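Local coordinates for alpha-glucosidase (Bacteroides thetaiotaomicron, PDB 5XFM), which acts as a glycoside hydrolase of family 97 with two activities, cleaving beta-L-arabinopyranosides and alpha-galactosides, and carries a bound calcium ion, at residues E357-W368 with V397-G406; G575-V583 with I632-K642. The protein carries 1 engineered substitution. All coordinates share one frame; numbering follows the deposited sequence.

How the contacts relate
Contact 1 and contact 2 lie in different domains of one chain and share neither strand nor helix. Contact 1 comes first: strands 357-363 and 399-403, neighbours in the parallel sheet of the TIM-barrel domain, are joined through helix 382-395. The chain completes this pair before contact 2 begins, where strands 577-584 and 636-641 meet inside the antiparallel sheet of the C-terminal domain. The centres of contact 1 and contact 2 are 34 Å apart and the nearest atoms of the two contacts about 20 Å apart, so they do not touch. Contact 1 builds the barrel wall close to the calcium ion, whereas contact 2 knits together a separate, all-antiparallel sheet, whose last strand closes the chain.

Contact 1: E357-W368 with V397-G406; sequences ELFLWYSSSGYW and VKGIKVDFFG
G399 lies against one face of the F359 ring, its CA 3.5 Å from the ring centroid as a CH-pi contact; a CB here would run into F359 CE2, so glycine suits the place. S364 CB sits likewise over the centre of one F405 face, and G406 CA covers a face of the five-membered ring of W368. At the edge of that indole, close to its plane, W368 NE1 donates to F404 O (3.1 Å), which helps to fix the ring's rotation. With chi1 at -170°, the W361 side chain turns away from its own N and brings the indole across to the other strand: K401 O lies over one face, F404 CE2 lies at the edge, 3.7 Å from W361 CZ2, and W361 NE1 makes a weak bond to D403 OD2, ring and carboxylate planes 58° apart. The parallel strands exchange backbone bonds in alternation, the straightest from Y362 N to K401 O (2.7 Å). Where the ladder ends, D403 O is gripped twice by S364, from N at 2.9 Å and from OG at 3.0 Å, which suits a small hydroxyl residue. Y362 and I400 both pack on helix 382-395. Strand 357-363, that helix and strand 399-403 form a beta-alpha-beta crossover unit of the TIM barrel; its C-terminal strand ends lie near the calcium site of E174, E452 and E458, the D403 side chain about 5 Å from the ion.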
loop_
_atom_site.group_PDB
_atom_site.type_symbol
_atom_site.label_atom_id
_atom_site.label_comp_id
_atom_site.label_asym_id
_atom_site.label_seq_id
_atom_site.Cartn_x
_atom_site.Cartn_y
_atom_site.Cartn_z
ATOM N N GLU A 357 -7.703 -15.092 -19.412
ATOM C CA GLU A 357 -7.911 -15.895 -18.213
ATOM C C GLU A 357 -8.671 -15.090 -17.166
ATOM O O GLU A 357 -8.745 -13.865 -17.259
ATOM C CB GLU A 357 -6.561 -16.384 -17.684
ATOM C CG GLU A 357 -6.063 -17.625 -18.419
ATOM C CD GLU A 357 -4.566 -17.788 -18.345
ATOM O OE1 GLU A 357 -3.865 -16.756 -18.360
ATOM O OE2 GLU A 357 -4.088 -18.942 -18.276
ATOM N N LEU A 358 -9.235 -15.769 -16.171
ATOM C CA LEU A 358 -10.143 -15.101 -15.241
ATOM C C LEU A 358 -9.644 -14.953 -13.802
ATOM O O LEU A 358 -8.884 -15.776 -13.289
ATOM C CB LEU A 358 -11.488 -15.830 -15.206
ATOM C CG LEU A 358 -12.214 -16.032 -16.528
ATOM C CD1 LEU A 358 -13.533 -16.714 -16.264
ATOM C CD2 LEU A 358 -12.433 -14.694 -17.212
ATOM N N PHE A 359 -10.082 -13.868 -13.174
ATOM C CA PHE A 359 -10.028 -13.710 -11.726
ATOM C C PHE A 359 -11.455 -13.782 -11.224
ATOM O O PHE A 359 -12.351 -13.185 -11.828
ATOM C CB PHE A 359 -9.398 -12.379 -11.324
ATOM C CG PHE A 359 -7.905 -12.398 -11.251
ATOM C CD1 PHE A 359 -7.147 -12.645 -12.381
ATOM C CD2 PHE A 359 -7.251 -12.099 -10.061
ATOM C CE1 PHE A 359 -5.772 -12.633 -12.324
ATOM C CE2 PHE A 359 -5.870 -12.082 -9.998
ATOM C CZ PHE A 359 -5.130 -12.349 -11.128
ATOM N N LEU A 360 -11.683 -14.514 -10.142
ATOM C CA LEU A 360 -13.022 -14.583 -9.567
ATOM C C LEU A 360 -13.091 -13.953 -8.175
ATOM O O LEU A 360 -12.165 -14.100 -7.362
ATOM C CB LEU A 360 -13.511 -16.031 -9.514
ATOM C CG LEU A 360 -13.661 -16.719 -10.871
ATOM C CD1 LEU A 360 -14.271 -18.103 -10.711
ATOM C CD2 LEU A 360 -14.506 -15.860 -11.803
ATOM N N TRP A 361 -14.193 -13.235 -7.939
ATOM C CA TRP A 361 -14.491 -12.566 -6.672
ATOM C C TRP A 361 -15.006 -13.537 -5.616
ATOM O O TRP A 361 -15.883 -14.365 -5.886
ATOM C CB TRP A 361 -15.534 -11.457 -6.890
ATOM C CG TRP A 361 -15.759 -10.539 -5.706
ATOM C CD1 TRP A 361 -15.181 -9.314 -5.499
ATOM C CD2 TRP A 361 -16.645 -10.750 -4.593
ATOM N NE1 TRP A 361 -15.639 -8.761 -4.324
ATOM C CE2 TRP A 361 -16.537 -9.621 -3.750
ATOM C CE3 TRP A 361 -17.510 -11.784 -4.224
ATOM C CZ2 TRP A 361 -17.264 -9.501 -2.567
ATOM C CZ3 TRP A 361 -18.223 -11.664 -3.048
ATOM C CH2 TRP A 361 -18.097 -10.532 -2.233
ATOM N N TYR A 362 -14.441 -13.445 -4.418
ATOM C CA TYR A 362 -14.957 -14.167 -3.258
ATOM C C TYR A 362 -15.064 -13.241 -2.061
ATOM O O TYR A 362 -14.254 -12.328 -1.914
ATOM C CB TYR A 362 -14.057 -15.361 -2.911
ATOM C CG TYR A 362 -14.236 -16.566 -3.804
ATOM C CD1 TYR A 362 -13.648 -16.619 -5.061
ATOM C CD2 TYR A 362 -14.991 -17.659 -3.385
ATOM C CE1 TYR A 362 -13.814 -17.723 -5.882
ATOM C CE2 TYR A 362 -15.163 -18.766 -4.199
ATOM C CZ TYR A 362 -14.573 -18.790 -5.446
ATOM O OH TYR A 362 -14.739 -19.885 -6.257
ATOM N N SER A 363 -16.044 -13.475 -1.193
ATOM C CA SER A 363 -16.019 -12.832 0.113
ATOM C C SER A 363 -15.177 -13.685 1.049
ATOM O O SER A 363 -15.294 -14.914 1.057
ATOM C CB SER A 363 -17.423 -12.635 0.691
ATOM O OG SER A 363 -17.369 -11.867 1.893
ATOM N N SER A 364 -14.314 -13.038 1.821
ATOM C CA SER A 364 -13.597 -13.733 2.880
ATOM C C SER A 364 -14.590 -14.116 3.955
ATOM O O SER A 364 -14.349 -15.018 4.755
ATOM C CB SER A 364 -12.510 -12.849 3.479
ATOM O OG SER A 364 -13.091 -11.880 4.329
ATOM N N SER A 365 -15.716 -13.415 3.949
ATOM C CA SER A 365 -16.626 -13.388 5.085
ATOM C C SER A 365 -17.447 -14.651 5.266
ATOM O O SER A 365 -18.094 -15.160 4.343
ATOM C CB SER A 365 -17.549 -12.170 4.993
ATOM O OG SER A 365 -18.446 -12.279 3.906
ATOM N N GLY A 366 -17.357 -15.158 6.487
ATOM C CA GLY A 366 -18.222 -16.187 6.992
ATOM C C GLY A 366 -19.016 -15.680 8.178
ATOM O O GLY A 366 -20.243 -15.706 8.147
ATOM N N TYR A 367 -18.339 -15.224 9.233
ATOM C CA TYR A 367 -19.037 -15.064 10.507
ATOM C C TYR A 367 -18.929 -13.718 11.243
ATOM O O TYR A 367 -19.307 -13.640 12.411
ATOM C CB TYR A 367 -18.580 -16.174 11.462
ATOM C CG TYR A 367 -17.099 -16.161 11.785
ATOM C CD1 TYR A 367 -16.585 -15.297 12.747
ATOM C CD2 TYR A 367 -16.217 -17.022 11.142
ATOM C CE1 TYR A 367 -15.236 -15.276 13.043
ATOM C CE2 TYR A 367 -14.864 -17.010 11.439
ATOM C CZ TYR A 367 -14.382 -16.131 12.391
ATOM O OH TYR A 367 -13.040 -16.102 12.700
ATOM N N TRP A 368 -18.488 -12.649 10.589
ATOM C CA TRP A 368 -18.275 -11.415 11.346
ATOM C C TRP A 368 -19.043 -10.190 10.834
ATOM O O TRP A 368 -19.013 -9.131 11.472
ATOM C CB TRP A 368 -16.777 -11.081 11.394
ATOM C CG TRP A 368 -16.132 -11.035 10.041
ATOM C CD1 TRP A 368 -16.063 -9.955 9.207
ATOM C CD2 TRP A 368 -15.467 -12.106 9.366
ATOM N NE1 TRP A 368 -15.402 -10.285 8.057
ATOM C CE2 TRP A 368 -15.022 -11.602 8.126
ATOM C CE3 TRP A 368 -15.202 -13.443 9.689
ATOM C CZ2 TRP A 368 -14.323 -12.385 7.211
ATOM C CZ3 TRP A 368 -14.519 -14.218 8.779
ATOM C CH2 TRP A 368 -14.083 -13.687 7.553
ATOM N N VAL A 397 -8.683 -21.263 -13.514
ATOM C CA VAL A 397 -8.803 -19.881 -13.057
ATOM C C VAL A 397 -7.443 -19.497 -12.491
ATOM O O VAL A 397 -6.791 -20.311 -11.840
ATOM C CB VAL A 397 -9.921 -19.702 -11.995
ATOM C CG1 VAL A 397 -9.970 -18.263 -11.484
ATOM C CG2 VAL A 397 -11.278 -20.107 -12.571
ATOM N N LYS A 398 -7.006 -18.274 -12.774
ATOM C CA LYS A 398 -5.658 -17.835 -12.453
ATOM C C LYS A 398 -5.552 -16.903 -11.251
ATOM O O LYS A 398 -4.449 -16.618 -10.787
ATOM C CB LYS A 398 -5.039 -17.147 -13.670
ATOM C CG LYS A 398 -4.796 -18.075 -14.846
ATOM C CD LYS A 398 -4.007 -19.293 -14.388
ATOM C CE LYS A 398 -3.113 -19.826 -15.484
ATOM N NZ LYS A 398 -2.072 -20.736 -14.929
ATOM N N GLY A 399 -6.680 -16.411 -10.756
ATOM C CA GLY A 399 -6.636 -15.496 -9.632
ATOM C C GLY A 399 -7.940 -15.348 -8.881
ATOM O O GLY A 399 -9.008 -15.671 -9.402
ATOM N N ILE A 400 -7.849 -14.884 -7.638
ATOM C CA ILE A 400 -9.043 -14.572 -6.870
ATOM C C ILE A 400 -8.971 -13.195 -6.223
ATOM O O ILE A 400 -7.899 -12.725 -5.820
ATOM C CB ILE A 400 -9.321 -15.615 -5.773
ATOM C CG1 ILE A 400 -8.118 -15.784 -4.850
ATOM C CG2 ILE A 400 -9.708 -16.928 -6.395
ATOM C CD1 ILE A 400 -8.422 -16.627 -3.630
ATOM N N LYS A 401 -10.131 -12.552 -6.142
ATOM C CA LYS A 401 -10.267 -11.287 -5.438
ATOM C C LYS A 401 -11.105 -11.507 -4.183
ATOM O O LYS A 401 -12.298 -11.810 -4.280
ATOM C CB LYS A 401 -10.900 -10.230 -6.348
ATOM C CG LYS A 401 -11.216 -8.908 -5.663
ATOM C CD LYS A 401 -11.905 -7.953 -6.613
ATOM C CE LYS A 401 -12.341 -6.690 -5.902
ATOM N NZ LYS A 401 -13.041 -5.736 -6.799
ATOM N N VAL A 402 -10.477 -11.363 -3.014
ATOM C CA VAL A 402 -11.127 -11.681 -1.738
ATOM C C VAL A 402 -11.433 -10.431 -0.913
ATOM O O VAL A 402 -10.539 -9.628 -0.626
ATOM C CB VAL A 402 -10.260 -12.626 -0.890
ATOM C CG1 VAL A 402 -11.024 -13.075 0.336
ATOM C CG2 VAL A 402 -9.808 -13.836 -1.717
ATOM N N ASP A 403 -12.694 -10.291 -0.502
ATOM C CA ASP A 403 -13.198 -9.017 0.005
ATOM C C ASP A 403 -13.733 -9.088 1.439
ATOM O O ASP A 403 -13.932 -10.172 1.984
ATOM C CB ASP A 403 -14.297 -8.499 -0.924
ATOM C CG ASP A 403 -14.300 -6.987 -1.039
ATOM O OD1 ASP A 403 -13.910 -6.316 -0.057
ATOM O OD2 ASP A 403 -14.689 -6.474 -2.115
ATOM N N PHE A 404 -13.929 -7.916 2.042
ATOM C CA PHE A 404 -14.668 -7.749 3.307
ATOM C C PHE A 404 -14.101 -8.491 4.523
ATOM O O PHE A 404 -14.817 -9.236 5.184
ATOM C CB PHE A 404 -16.134 -8.171 3.124
ATOM C CG PHE A 404 -16.881 -7.370 2.096
ATOM C CD1 PHE A 404 -16.879 -5.984 2.139
ATOM C CD2 PHE A 404 -17.591 -8.005 1.092
ATOM C CE1 PHE A 404 -17.571 -5.248 1.197
ATOM C CE2 PHE A 404 -18.276 -7.273 0.142
ATOM C CZ PHE A 404 -18.267 -5.894 0.198
ATOM N N PHE A 405 -12.836 -8.258 4.851
ATOM C CA PHE A 405 -12.238 -8.904 6.022
ATOM C C PHE A 405 -12.665 -8.254 7.342
ATOM O O PHE A 405 -13.263 -7.177 7.356
ATOM C CB PHE A 405 -10.719 -8.904 5.911
ATOM C CG PHE A 405 -10.182 -9.891 4.911
ATOM C CD1 PHE A 405 -10.103 -9.558 3.562
ATOM C CD2 PHE A 405 -9.770 -11.155 5.309
ATOM C CE1 PHE A 405 -9.600 -10.464 2.629
ATOM C CE2 PHE A 405 -9.268 -12.064 4.380
ATOM C CZ PHE A 405 -9.180 -11.720 3.039
ATOM N N GLY A 406 -12.339 -8.923 8.447
ATOM C CA GLY A 406 -12.826 -8.567 9.773
ATOM C C GLY A 406 -11.998 -7.632 10.645
ATOM O O GLY A 406 -12.271 -7.481 11.837
#

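Contact 2: G575-V583 with I632-K642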
loop_
_atom_site.group_PDB
_atom_site.type_symbol
_atom_site.label_atom_id
_atom_site.label_comp_id
_atom_site.label_asym_id
_atom_site.label_seq_id
_atom_site.Cartn_x
_atom_site.Cartn_y
_atom_site.Cartn_z
ATOM N N GLY A 575 12.282 -2.387 -18.368
ATOM C CA GLY A 575 13.317 -2.751 -19.308
ATOM C C GLY A 575 14.165 -1.536 -19.606
ATOM O O GLY A 575 14.775 -0.955 -18.713
ATOM N N ASP A 576 14.165 -1.120 -20.865
ATOM C CA ASP A 576 14.946 0.034 -21.268
ATOM C C ASP A 576 14.041 1.239 -21.527
ATOM O O ASP A 576 14.518 2.313 -21.895
ATOM C CB ASP A 576 15.748 -0.310 -22.523
ATOM C CG ASP A 576 17.078 -0.965 -22.205
ATOM O OD1 ASP A 576 17.669 -0.642 -21.157
ATOM O OD2 ASP A 576 17.515 -1.829 -22.995
ATOM N N THR A 577 12.740 1.063 -21.305
ATOM C CA THR A 577 11.768 2.124 -21.587
ATOM C C THR A 577 11.411 2.960 -20.362
ATOM O O THR A 577 10.969 2.423 -19.339
ATOM C CB THR A 577 10.462 1.549 -22.162
ATOM O OG1 THR A 577 10.762 0.548 -23.139
ATOM C CG2 THR A 577 9.639 2.654 -22.801
ATOM N N TRP A 578 11.567 4.275 -20.481
ATOM C CA TRP A 578 11.209 5.182 -19.394
ATOM C C TRP A 578 9.865 5.860 -19.625
ATOM O O TRP A 578 9.558 6.326 -20.735
ATOM C CB TRP A 578 12.290 6.251 -19.184
ATOM C CG TRP A 578 13.422 5.811 -18.294
ATOM C CD1 TRP A 578 14.656 5.377 -18.684
ATOM C CD2 TRP A 578 13.419 5.764 -16.858
ATOM N NE1 TRP A 578 15.420 5.062 -17.583
ATOM C CE2 TRP A 578 14.682 5.290 -16.451
ATOM C CE3 TRP A 578 12.469 6.074 -15.880
ATOM C CZ2 TRP A 578 15.020 5.123 -15.110
ATOM C CZ3 TRP A 578 12.804 5.905 -14.552
ATOM C CH2 TRP A 578 14.070 5.436 -14.178
ATOM N N TYR A 579 9.069 5.882 -18.557
ATOM C CA TYR A 579 7.764 6.528 -18.525
ATOM C C TYR A 579 7.739 7.631 -17.464
ATOM O O TYR A 579 7.820 7.346 -16.272
ATOM C CB TYR A 579 6.659 5.512 -18.213
ATOM C CG TYR A 579 6.512 4.354 -19.183
ATOM C CD1 TYR A 579 7.422 3.303 -19.195
ATOM C CD2 TYR A 579 5.426 4.287 -20.051
ATOM C CE1 TYR A 579 7.274 2.235 -20.069
ATOM C CE2 TYR A 579 5.270 3.226 -20.926
ATOM C CZ TYR A 579 6.195 2.205 -20.931
ATOM O OH TYR A 579 6.040 1.151 -21.798
ATOM N N LEU A 580 7.615 8.884 -17.882
ATOM C CA LEU A 580 7.421 9.966 -16.925
ATOM C C LEU A 580 5.950 10.374 -16.894
ATOM O O LEU A 580 5.322 10.573 -17.931
ATOM C CB LEU A 580 8.305 11.171 -17.252
ATOM C CG LEU A 580 8.198 12.290 -16.211
ATOM C CD1 LEU A 580 9.567 12.778 -15.807
ATOM C CD2 LEU A 580 7.359 13.442 -16.733
ATOM N N ALA A 581 5.401 10.482 -15.693
ATOM C CA ALA A 581 4.009 10.856 -15.531
ATOM C C ALA A 581 3.892 11.971 -14.509
ATOM O O ALA A 581 4.566 11.953 -13.469
ATOM C CB ALA A 581 3.177 9.657 -15.118
ATOM N N ALA A 582 3.057 12.955 -14.824
ATOM C CA ALA A 582 2.829 14.059 -13.901
ATOM C C ALA A 582 1.375 14.482 -13.905
ATOM O O ALA A 582 0.732 14.474 -14.953
ATOM C CB ALA A 582 3.727 15.241 -14.248
ATOM N N VAL A 583 0.843 14.823 -12.733
ATOM C CA VAL A 583 -0.486 15.434 -12.669
ATOM C C VAL A 583 -0.537 16.604 -11.692
ATOM O O VAL A 583 0.287 16.709 -10.758
ATOM C CB VAL A 583 -1.593 14.427 -12.260
ATOM C CG1 VAL A 583 -1.716 13.287 -13.269
ATOM C CG2 VAL A 583 -1.356 13.909 -10.847
ATOM N N ILE A 632 1.132 22.349 -16.925
ATOM C CA ILE A 632 0.032 21.422 -16.698
ATOM C C ILE A 632 -1.189 22.155 -16.149
ATOM O O ILE A 632 -1.140 22.737 -15.062
ATOM C CB ILE A 632 0.434 20.296 -15.725
ATOM C CG1 ILE A 632 1.771 19.674 -16.135
ATOM C CG2 ILE A 632 -0.662 19.245 -15.642
ATOM C CD1 ILE A 632 2.414 18.822 -15.051
ATOM N N ARG A 633 -2.276 22.129 -16.913
ATOM C CA ARG A 633 -3.545 22.706 -16.490
ATOM C C ARG A 633 -4.061 22.013 -15.233
ATOM O O ARG A 633 -3.690 20.869 -14.957
ATOM C CB ARG A 633 -4.573 22.618 -17.625
ATOM C CG ARG A 633 -5.224 21.258 -17.809
ATOM C CD ARG A 633 -6.201 21.292 -18.979
ATOM N NE ARG A 633 -7.494 21.862 -18.609
ATOM C CZ ARG A 633 -8.329 22.434 -19.469
ATOM N NH1 ARG A 633 -8.006 22.515 -20.753
ATOM N NH2 ARG A 633 -9.485 22.928 -19.048
ATOM N N PRO A 634 -4.883 22.721 -14.440
ATOM C CA PRO A 634 -5.553 22.105 -13.289
ATOM C C PRO A 634 -6.380 20.881 -13.683
ATOM O O PRO A 634 -7.011 20.886 -14.743
ATOM C CB PRO A 634 -6.447 23.233 -12.761
ATOM C CG PRO A 634 -5.768 24.485 -13.219
ATOM C CD PRO A 634 -5.235 24.147 -14.575
ATOM N N GLN A 635 -6.355 19.851 -12.836
ATOM C CA GLN A 635 -7.042 18.583 -13.090
ATOM C C GLN A 635 -6.478 17.892 -14.329
ATOM O O GLN A 635 -7.127 17.021 -14.917
ATOM C CB GLN A 635 -8.556 18.796 -13.237
ATOM C CG GLN A 635 -9.177 19.623 -12.118
ATOM C CD GLN A 635 -9.147 18.912 -10.778
ATOM O OE1 GLN A 635 -9.494 17.735 -10.682
ATOM N NE2 GLN A 635 -8.703 19.616 -9.742
ATOM N N GLY A 636 -5.270 18.287 -14.724
ATOM C CA GLY A 636 -4.649 17.739 -15.913
ATOM C C GLY A 636 -3.360 16.981 -15.639
ATOM O O GLY A 636 -2.910 16.865 -14.486
ATOM N N GLY A 637 -2.760 16.479 -16.716
ATOM C CA GLY A 637 -1.564 15.668 -16.622
ATOM C C GLY A 637 -0.730 15.655 -17.889
ATOM O O GLY A 637 -1.140 16.168 -18.933
ATOM N N ILE A 638 0.447 15.045 -17.784
ATOM C CA ILE A 638 1.408 14.952 -18.876
ATOM C C ILE A 638 2.111 13.605 -18.788
ATOM O O ILE A 638 2.369 13.107 -17.686
ATOM C CB ILE A 638 2.449 16.104 -18.830
ATOM C CG1 ILE A 638 1.976 17.283 -19.674
ATOM C CG2 ILE A 638 3.810 15.654 -19.340
ATOM C CD1 ILE A 638 2.698 18.571 -19.374
ATOM N N LEU A 639 2.386 12.994 -19.938
ATOM C CA LEU A 639 3.077 11.714 -19.929
ATOM C C LEU A 639 4.150 11.672 -21.036
ATOM O O LEU A 639 3.845 11.926 -22.191
ATOM C CB LEU A 639 2.048 10.593 -20.086
ATOM C CG LEU A 639 2.292 9.157 -19.621
ATOM C CD1 LEU A 639 1.138 8.290 -20.103
ATOM C CD2 LEU A 639 3.630 8.580 -20.046
ATOM N N CYS A 640 5.401 11.369 -20.678
ATOM C CA CYS A 640 6.495 11.239 -21.653
ATOM C C CYS A 640 7.032 9.809 -21.726
ATOM O O CYS A 640 7.321 9.212 -20.699
ATOM C CB CYS A 640 7.659 12.179 -21.307
ATOM S SG CYS A 640 7.254 13.927 -21.178
ATOM N N ILE A 641 7.171 9.255 -22.928
ATOM C CA ILE A 641 7.661 7.879 -23.063
ATOM C C ILE A 641 8.842 7.767 -24.025
ATOM O O ILE A 641 8.790 8.281 -25.148
ATOM C CB ILE A 641 6.551 6.918 -23.552
ATOM C CG1 ILE A 641 5.353 6.946 -22.608
ATOM C CG2 ILE A 641 7.079 5.496 -23.668
ATOM C CD1 ILE A 641 4.103 6.321 -23.184
ATOM N N LYS A 642 9.899 7.085 -23.581
ATOM C CA LYS A 642 10.974 6.672 -24.486
ATOM C C LYS A 642 11.837 5.555 -23.907
ATOM O O LYS A 642 12.457 5.711 -22.855
ATOM C CB LYS A 642 11.860 7.867 -24.841
ATOM C CG LYS A 642 13.021 7.559 -25.780
ATOM C CD LYS A 642 12.564 7.396 -27.222
ATOM C CE LYS A 642 13.704 6.926 -28.120
ATOM N NZ LYS A 642 13.209 6.324 -29.387
#
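Three residue pairs, W578 with K642, L580 with C640 and A582 with I638, each exchange two backbone hydrogen bonds and tie the antiparallel strands together. Four of the six meet their acceptor in the carbonyl plane and I638 N is only slightly tilted, whereas W578 N comes to O of the terminal K642 from well above the plane (56°). Weaker CA-H...O contacts fill the intervals, such as L639 CA to L580 O at 3.2 Å.

Apolar contacts flank this ladder. I641 crosses Y579 obliquely: its CG1 reaches Y579 CD2 at 3.7 Å, while CG2, anti to the backbone N, lies over one ring face near the rim and also meets T577 CG2 at 3.9 Å. A beta-branched residue suits this position because one branch packs on Y579 and the other reaches both that ring and T577. At I641, an alanine would probably take from the Y579 ring the hydrocarbon packed on that face and leave T577 CG2 without this apolar partner. On the other side of the sheet, A582 CB touches I632 CD1 at 3.9 Å, and L580 CB lies 4.2 Å from C640 CB.

Steric limits shape the far end. G637 pairs with V583, and a CB there would clash with A582 O. The type II turn from R633 to G636 reverses the chain just before it.

With no salt bridge and no side-chain hydrogen bond between the segments, the pairing rests on backbone bonds and hydrocarbon packing, consistent with a mostly buried position inside the C-terminal sheet.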